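Local coordinates for protein first ORF in transposon ISC1904 (Sulfolobus solfataricus, PDB 3ILX) that probably binds DNA and takes part in strand exchange during transposition, as the resolvase-type serine recombinase part of a longer transposon protein, at residues I6-V11 against D73-F78. Sequence-based numbering, arbitrary orientation.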
# COMPACT_ATOMS: atom_id res chain seq x y z
N ILE A 6 0.26 14.06 17.38
CA ILE A 6 0.70 12.70 17.64
C ILE A 6 2.04 12.38 16.97
O ILE A 6 2.21 12.61 15.74
CB ILE A 6 -0.33 11.69 17.11
CG1 ILE A 6 -1.73 11.96 17.72
CG2 ILE A 6 0.09 10.26 17.39
CD1 ILE A 6 -2.82 10.95 17.21
N LEU A 7 2.96 11.82 17.74
CA LEU A 7 4.21 11.30 17.21
C LEU A 7 4.04 9.81 16.92
O LEU A 7 3.54 9.05 17.74
CB LEU A 7 5.36 11.52 18.19
CG LEU A 7 5.44 12.93 18.76
CD1 LEU A 7 6.60 13.03 19.73
CD2 LEU A 7 5.58 13.97 17.66
N TYR A 8 4.44 9.39 15.72
CA TYR A 8 4.34 7.98 15.40
C TYR A 8 5.74 7.43 15.14
O TYR A 8 6.47 7.94 14.30
CB TYR A 8 3.43 7.73 14.19
CG TYR A 8 3.36 6.24 13.94
CD1 TYR A 8 2.47 5.45 14.64
CD2 TYR A 8 4.25 5.61 13.06
CE1 TYR A 8 2.41 4.09 14.45
CE2 TYR A 8 4.19 4.22 12.85
CZ TYR A 8 3.28 3.47 13.55
OH TYR A 8 3.21 2.08 13.35
N ALA A 9 6.11 6.38 15.85
CA ALA A 9 7.44 5.81 15.66
C ALA A 9 7.32 4.30 15.47
O ALA A 9 6.47 3.67 16.06
CB ALA A 9 8.34 6.11 16.86
N ARG A 10 8.22 3.73 14.66
CA ARG A 10 8.15 2.31 14.33
C ARG A 10 9.55 1.78 14.00
O ARG A 10 10.32 2.43 13.30
CB ARG A 10 7.22 2.09 13.10
CG ARG A 10 6.86 0.59 12.80
CD ARG A 10 6.40 0.31 11.34
NE ARG A 10 7.27 0.96 10.32
CZ ARG A 10 8.34 0.39 9.78
NH1 ARG A 10 8.74 -0.84 10.18
NH2 ARG A 10 9.06 1.06 8.89
N VAL A 11 9.85 0.58 14.49
CA VAL A 11 10.98 -0.20 14.02
C VAL A 11 10.49 -1.62 13.68
O VAL A 11 9.52 -2.12 14.27
CB VAL A 11 12.15 -0.25 15.07
CG1 VAL A 11 12.72 1.16 15.36
CG2 VAL A 11 11.71 -0.92 16.37
N ASP A 73 8.33 6.06 5.26
CA ASP A 73 8.20 4.59 5.44
C ASP A 73 8.07 4.14 6.90
O ASP A 73 7.74 2.98 7.18
CB ASP A 73 9.26 3.79 4.67
CG ASP A 73 10.54 3.56 5.46
OD1 ASP A 73 10.74 4.24 6.50
OD2 ASP A 73 11.35 2.70 5.04
N ARG A 74 8.23 5.07 7.85
CA ARG A 74 7.81 4.76 9.21
C ARG A 74 6.32 4.40 9.28
O ARG A 74 5.92 3.47 10.00
CB ARG A 74 8.12 5.90 10.18
CG ARG A 74 9.65 6.19 10.36
CD ARG A 74 10.40 4.91 10.80
NE ARG A 74 10.84 4.09 9.67
CZ ARG A 74 11.47 2.91 9.79
NH1 ARG A 74 11.67 2.38 11.01
NH2 ARG A 74 11.88 2.26 8.70
N LEU A 75 5.49 5.12 8.52
CA LEU A 75 4.04 4.86 8.54
C LEU A 75 3.66 3.61 7.79
O LEU A 75 2.95 2.75 8.32
CB LEU A 75 3.20 6.07 8.04
CG LEU A 75 3.00 7.09 9.17
CD1 LEU A 75 2.60 8.49 8.63
CD2 LEU A 75 2.00 6.56 10.24
N VAL A 76 4.09 3.52 6.53
CA VAL A 76 3.76 2.38 5.67
C VAL A 76 4.83 2.20 4.63
O VAL A 76 5.55 3.16 4.28
CB VAL A 76 2.41 2.56 4.88
CG1 VAL A 76 1.20 2.33 5.78
CG2 VAL A 76 2.34 3.95 4.22
N ARG A 77 4.93 0.99 4.10
CA ARG A 77 5.81 0.71 2.96
C ARG A 77 5.11 1.07 1.63
O ARG A 77 5.76 1.49 0.70
CB ARG A 77 6.23 -0.77 2.99
CG ARG A 77 6.99 -1.33 1.76
CD ARG A 77 8.34 -0.68 1.59
NE ARG A 77 9.18 -0.86 2.78
CZ ARG A 77 10.06 0.03 3.25
NH1 ARG A 77 10.29 1.20 2.62
NH2 ARG A 77 10.73 -0.26 4.36
N PHE A 78 3.80 0.88 1.55
CA PHE A 78 3.04 1.23 0.33
C PHE A 78 1.85 2.04 0.78
O PHE A 78 1.35 1.78 1.87
CB PHE A 78 2.49 -0.04 -0.36
CG PHE A 78 3.55 -0.89 -1.01
CD1 PHE A 78 4.16 -0.47 -2.20
CD2 PHE A 78 3.95 -2.08 -0.42
CE1 PHE A 78 5.17 -1.25 -2.82
CE2 PHE A 78 4.97 -2.89 -1.01
CZ PHE A 78 5.58 -2.47 -2.21
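Arg10 and Arg74 meet in the arginine-rich pocket characteristic of serine recombinases, where the Tyr-x-Arg-Val-Ser strand faces the Asp-Arg-Leu-x-Arg turn; by family resemblance this is probably the active site. Each arginine reaches for the other's backbone. Arg10 NE donates to Arg74 O at 2.9 Å, with the acceptor in its guanidinium plane, and its NH2 bonds Asp73 O, standing above that carbonyl plane. The bend at chi3 (45°) swings NE toward the turn. In return, Arg74 NH1 holds Arg10 O at 2.7 Å, through a bent N-H...O angle of 135°. The two side chains cross at about a right angle, with Arg10 NH2 over the centre of the Arg74 guanidinium, 3.1 Å from Arg74 NH2: two donors in contact without a bond. Glu107 bridges both, one carboxylate oxygen to each. Two residues earlier on the strand, the Tyr8 ring takes Leu75 CD2 over one face, 4.1 Å from its centroid, while Arg74 O lies at the ring edge, 3.4 Å from Tyr8 CE2; Tyr8 OH bonds Asp40. Strand 4-11 runs between strands 36-41 and 64-69, helix 72-75 follows the latter, and Glu107 comes from the long helix 105-125.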